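Putative metalloprotease II (Bacteroides fragilis, PDB 4ON1) is probably a zinc-dependent metalloendopeptidase, an extracellular relative of fragilysin encoded on the pathogenicity island of this bacterium. Local coordinates at residues M26-L31 against V108-E113; K136-N141 against K154-D159. All blocks are in the same frame, centred on the assembly; numbering follows the deposited sequence.

Contact 1: M26-L31 against V108-E113; sequences MDYEDL and VYKDKE
Tyr28 and Val108, with Lys110 beside them, carry the meeting between the first turn of a helix and the end of a strand. The apolar part centres on Val108, whose branches are shared out over the start of the helix. CG1 rests against the backbone of Asp27, 3.8 Å from its C atom, while CG2 reaches Leu31 CD2 at 3.8 Å. Val108 CB sits 3.7 Å from Tyr28 N, where the two backbones come nearest.

The aromatic part is a CH-pi contact. Tyr28 CG is anti to the backbone N (chi1 176°), on the side of Lys110, whose CB lies over one face of the ring, 3.8 Å from the Tyr28 centroid and displaced toward the rim. The lysine chain then runs on past the ring, Lys110 CD coming to 3.9 Å from Tyr28 CE2. Both side chains have polar partners farther off: Tyr28 OH is hydrogen-bonded to Ser89 O, and Lys110 NZ weakly to Gln90 O.

Polar links across the contact are indirect. One water accepts from Tyr28 N and donates to Tyr109 O, 3.0 Å away, tying the helix start to the strand end. Within 26-31, Asp27 and Asp30 form a capping box: Asp27 N donates to Asp30 OD2 at 3.1 Å, on the anti side of the carboxylate and somewhat out of its plane, and a weak return bond of 3.5 Å runs from Asp30 N to Asp27 OD1.

Helix 28-35 thus begins against the end of strand 102-109, just before helix 112-126. Tyr28 and Leu31 also touch Ala93 of the neighbouring strand 92-99, and Met26 and Leu31 pack on Leu21 of strand 19-22; Tyr109 leaves the backbone on the side away from 26-31, and its side chain packs on Met115 and Ile118 of helix 112-126.

Contact 2: K136-N141 against K154-D159; sequences KIVVCN and KNIRID
Asn141 faces two residues at once, Lys154 and Asn155, in a classic beta bulge. Its carbonyl oxygen takes a short bond from Lys154 N, 2.6 Å to Asn141 O, and a weak one from Asn155 N at 3.4 Å. The side chains of Asn141 and Asn155 join as well: Asn141 ND2 donates to Asn155 OD1 over 2.7 Å, the acceptor lying near the Asn141 amide plane although the two amides are turned 50° apart. Asn155 CG sits between its backbone N and carbonyl carbon (chi1 62°), which puts it on the side of Asn141. Asn155 ND2 is held by the carbonyls of Arg24 and Met26.

Beyond the bulge the pairing is regular, with Val139 and Arg157 exchanging two nearly straight backbone bonds. On the face of Val138, Cys140, Ile156 and Ile158, Cys140 SG meets Ile156 CD1 at 3.4 Å and Val138 CG2 meets Ile158 CD1 at 3.6 Å; helix 112-126 covers this face. On the other face Arg157 extends to a salt bridge with Glu49.

Segments 138-141 and 154-159 run antiparallel, their directions 167° apart, and belong to a bulged beta hairpin whose strand 153-159 also pairs with strand 102-109 within the fragilysin-type N-terminal domain.

From the N terminus, the chain enters helix 28-35, passes through a mostly beta region, and returns along strand 102-109, where contact 1 closes a long excursion of 76 residues. Helix 112-126 follows, leading to strand 138-142; contact 2 then closes the much shorter hairpin with strand 153-159. The two loops follow in series, neither nested nor crossed. They are nevertheless physically joined, because strands 102-109 and 153-159 are sheet neighbours, and Val108 CG1 packs 3.4 Å from Asn155 CB. Together they tie helix 28-35, strand 102-109 and the hairpin into one part of the N-terminal domain, away from the zinc site.

Contact 1: M26-L31 against V108-E113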
# COMPACT_ATOMS: atom_id res chain seq x y z
N MET A 26 -19.77 12.49 -3.88
CA MET A 26 -18.51 13.15 -4.18
C MET A 26 -17.85 12.57 -5.42
O MET A 26 -17.94 11.36 -5.68
CB MET A 26 -17.56 13.06 -2.99
CG MET A 26 -16.97 11.68 -2.79
SD MET A 26 -15.78 11.61 -1.45
CE MET A 26 -15.38 9.86 -1.53
N ASP A 27 -17.20 13.42 -6.20
CA ASP A 27 -16.28 12.94 -7.23
C ASP A 27 -14.89 13.50 -6.94
O ASP A 27 -14.67 14.08 -5.87
CB ASP A 27 -16.78 13.30 -8.63
CG ASP A 27 -16.95 14.79 -8.84
OD1 ASP A 27 -16.46 15.58 -8.01
OD2 ASP A 27 -17.57 15.16 -9.86
N TYR A 28 -13.96 13.33 -7.88
CA TYR A 28 -12.57 13.72 -7.64
C TYR A 28 -12.43 15.17 -7.18
O TYR A 28 -11.71 15.44 -6.22
CB TYR A 28 -11.70 13.51 -8.90
CG TYR A 28 -10.28 13.99 -8.70
CD1 TYR A 28 -9.35 13.19 -8.04
CD2 TYR A 28 -9.87 15.25 -9.13
CE1 TYR A 28 -8.04 13.63 -7.83
CE2 TYR A 28 -8.57 15.69 -8.93
CZ TYR A 28 -7.66 14.88 -8.28
OH TYR A 28 -6.38 15.32 -8.08
N GLU A 29 -13.08 16.10 -7.85
CA GLU A 29 -12.90 17.50 -7.48
C GLU A 29 -13.39 17.81 -6.07
O GLU A 29 -12.82 18.67 -5.40
CB GLU A 29 -13.58 18.42 -8.50
CG GLU A 29 -12.88 18.44 -9.85
CD GLU A 29 -11.43 18.92 -9.77
OE1 GLU A 29 -10.58 18.42 -10.55
OE2 GLU A 29 -11.14 19.82 -8.95
N ASP A 30 -14.43 17.12 -5.61
CA ASP A 30 -14.88 17.29 -4.23
C ASP A 30 -13.83 16.85 -3.22
O ASP A 30 -13.45 17.61 -2.32
CB ASP A 30 -16.17 16.51 -3.98
CG ASP A 30 -17.34 17.04 -4.77
OD1 ASP A 30 -17.46 18.28 -4.92
OD2 ASP A 30 -18.14 16.21 -5.25
N LEU A 31 -13.38 15.61 -3.35
CA LEU A 31 -12.44 15.04 -2.39
C LEU A 31 -11.09 15.74 -2.49
O LEU A 31 -10.50 16.11 -1.47
CB LEU A 31 -12.28 13.54 -2.61
CG LEU A 31 -11.30 12.85 -1.66
CD1 LEU A 31 -11.55 13.27 -0.22
CD2 LEU A 31 -11.40 11.34 -1.81
N VAL A 108 -12.01 7.79 -6.10
CA VAL A 108 -12.41 8.74 -7.13
C VAL A 108 -11.25 9.04 -8.08
O VAL A 108 -10.17 9.41 -7.64
CB VAL A 108 -12.92 10.08 -6.51
CG1 VAL A 108 -14.27 9.89 -5.87
CG2 VAL A 108 -11.94 10.63 -5.47
N TYR A 109 -11.49 8.87 -9.37
CA TYR A 109 -10.51 9.22 -10.40
C TYR A 109 -10.91 10.49 -11.12
O TYR A 109 -12.09 10.73 -11.36
CB TYR A 109 -10.37 8.08 -11.41
CG TYR A 109 -9.39 7.01 -10.99
CD1 TYR A 109 -9.69 6.15 -9.93
CD2 TYR A 109 -8.18 6.86 -11.64
CE1 TYR A 109 -8.79 5.17 -9.54
CE2 TYR A 109 -7.29 5.88 -11.27
CZ TYR A 109 -7.59 5.05 -10.22
OH TYR A 109 -6.69 4.08 -9.85
N LYS A 110 -9.93 11.32 -11.47
CA LYS A 110 -10.24 12.59 -12.12
C LYS A 110 -10.80 12.37 -13.52
O LYS A 110 -11.79 13.01 -13.92
CB LYS A 110 -9.02 13.50 -12.19
CG LYS A 110 -9.32 14.82 -12.87
CD LYS A 110 -8.15 15.80 -12.80
CE LYS A 110 -6.90 15.20 -13.41
NZ LYS A 110 -5.77 16.17 -13.42
N ASP A 111 -10.19 11.46 -14.26
CA ASP A 111 -10.59 11.19 -15.63
C ASP A 111 -11.78 10.23 -15.66
O ASP A 111 -11.71 9.13 -15.12
CB ASP A 111 -9.42 10.62 -16.43
CG ASP A 111 -9.79 10.30 -17.86
OD1 ASP A 111 -9.63 11.18 -18.73
OD2 ASP A 111 -10.24 9.16 -18.12
N LYS A 112 -12.88 10.66 -16.27
CA LYS A 112 -14.11 9.86 -16.29
C LYS A 112 -13.92 8.50 -16.95
O LYS A 112 -14.44 7.49 -16.46
CB LYS A 112 -15.24 10.61 -17.00
CG LYS A 112 -16.46 9.73 -17.24
CD LYS A 112 -17.67 10.47 -17.80
CE LYS A 112 -18.89 9.56 -17.82
NZ LYS A 112 -20.17 10.29 -18.05
N GLU A 113 -13.18 8.46 -18.06
CA GLU A 113 -12.93 7.19 -18.74
C GLU A 113 -12.16 6.25 -17.82
O GLU A 113 -12.51 5.08 -17.69
CB GLU A 113 -12.16 7.37 -20.05
CG GLU A 113 -12.82 8.26 -21.08
CD GLU A 113 -12.06 8.28 -22.39
OE1 GLU A 113 -11.53 7.21 -22.78
OE2 GLU A 113 -11.99 9.35 -23.04
O HOH W 1 -14.64 11.02 -9.89

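Contact 2: K136-N141 against K154-D159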
# COMPACT_ATOMS: atom_id res chain seq x y z
N LYS A 136 -23.37 -5.76 -0.30
CA LYS A 136 -22.70 -4.92 -1.29
C LYS A 136 -21.18 -4.79 -1.10
O LYS A 136 -20.72 -3.85 -0.44
CB LYS A 136 -23.32 -3.52 -1.28
CG LYS A 136 -24.77 -3.44 -1.74
CD LYS A 136 -25.23 -1.98 -1.78
CE LYS A 136 -26.50 -1.79 -2.59
NZ LYS A 136 -27.67 -2.47 -1.98
N ILE A 137 -20.40 -5.71 -1.66
CA ILE A 137 -18.94 -5.54 -1.65
C ILE A 137 -18.54 -4.30 -2.46
O ILE A 137 -17.72 -3.49 -2.02
CB ILE A 137 -18.19 -6.76 -2.21
CG1 ILE A 137 -18.46 -8.00 -1.38
CG2 ILE A 137 -16.69 -6.48 -2.26
CD1 ILE A 137 -17.57 -9.18 -1.76
N VAL A 138 -19.12 -4.17 -3.65
CA VAL A 138 -18.81 -3.04 -4.52
C VAL A 138 -20.04 -2.18 -4.79
O VAL A 138 -21.06 -2.68 -5.27
CB VAL A 138 -18.24 -3.51 -5.87
CG1 VAL A 138 -18.04 -2.32 -6.80
CG2 VAL A 138 -16.93 -4.27 -5.67
N VAL A 139 -19.95 -0.90 -4.47
CA VAL A 139 -21.01 0.05 -4.80
C VAL A 139 -20.48 1.14 -5.73
O VAL A 139 -19.44 1.73 -5.46
CB VAL A 139 -21.61 0.71 -3.54
CG1 VAL A 139 -22.60 1.80 -3.92
CG2 VAL A 139 -22.28 -0.34 -2.67
N CYS A 140 -21.16 1.36 -6.85
CA CYS A 140 -20.79 2.43 -7.77
C CYS A 140 -21.80 3.56 -7.69
O CYS A 140 -22.98 3.35 -7.96
CB CYS A 140 -20.69 1.92 -9.21
SG CYS A 140 -19.53 0.55 -9.45
N ASN A 141 -21.35 4.74 -7.29
CA ASN A 141 -22.23 5.90 -7.21
C ASN A 141 -22.17 6.73 -8.48
O ASN A 141 -21.10 7.18 -8.90
CB ASN A 141 -21.88 6.76 -5.99
CG ASN A 141 -22.25 6.08 -4.68
OD1 ASN A 141 -23.43 5.91 -4.37
ND2 ASN A 141 -21.24 5.71 -3.90
N LYS A 154 -19.41 8.61 -10.31
CA LYS A 154 -18.82 9.63 -9.45
C LYS A 154 -17.68 9.06 -8.60
O LYS A 154 -16.58 9.61 -8.53
CB LYS A 154 -19.90 10.22 -8.53
CG LYS A 154 -21.16 10.72 -9.26
CD LYS A 154 -21.12 12.21 -9.49
CE LYS A 154 -22.02 12.92 -8.49
NZ LYS A 154 -21.75 14.39 -8.47
N ASN A 155 -17.98 7.96 -7.92
CA ASN A 155 -17.04 7.28 -7.05
C ASN A 155 -17.33 5.79 -6.95
O ASN A 155 -18.39 5.32 -7.35
CB ASN A 155 -17.07 7.89 -5.66
CG ASN A 155 -18.42 7.74 -5.00
OD1 ASN A 155 -18.76 6.67 -4.49
ND2 ASN A 155 -19.20 8.82 -5.00
N ILE A 156 -16.38 5.07 -6.37
CA ILE A 156 -16.50 3.65 -6.10
C ILE A 156 -16.30 3.43 -4.61
O ILE A 156 -15.37 3.97 -4.02
CB ILE A 156 -15.47 2.82 -6.88
CG1 ILE A 156 -15.62 3.03 -8.38
CG2 ILE A 156 -15.63 1.36 -6.57
CD1 ILE A 156 -17.00 2.77 -8.87
N ARG A 157 -17.18 2.63 -4.01
CA ARG A 157 -17.09 2.29 -2.59
C ARG A 157 -16.87 0.79 -2.45
O ARG A 157 -17.73 -0.01 -2.82
CB ARG A 157 -18.37 2.72 -1.87
CG ARG A 157 -18.42 2.45 -0.38
CD ARG A 157 -19.85 2.59 0.10
NE ARG A 157 -19.96 2.68 1.55
CZ ARG A 157 -20.02 1.62 2.35
NH1 ARG A 157 -19.96 0.39 1.85
NH2 ARG A 157 -20.14 1.80 3.66
N ILE A 158 -15.71 0.40 -1.93
CA ILE A 158 -15.34 -1.00 -1.81
C ILE A 158 -15.26 -1.42 -0.35
O ILE A 158 -14.57 -0.77 0.44
CB ILE A 158 -13.98 -1.30 -2.46
CG1 ILE A 158 -13.94 -0.75 -3.89
CG2 ILE A 158 -13.72 -2.80 -2.46
CD1 ILE A 158 -14.85 -1.51 -4.83
N ASP A 159 -15.95 -2.49 0.02
CA ASP A 159 -15.81 -3.03 1.36
C ASP A 159 -14.62 -3.98 1.40
O ASP A 159 -14.71 -5.13 0.96
CB ASP A 159 -17.09 -3.75 1.79
CG ASP A 159 -17.15 -3.99 3.29
OD1 ASP A 159 -18.26 -3.87 3.86
OD2 ASP A 159 -16.11 -4.31 3.90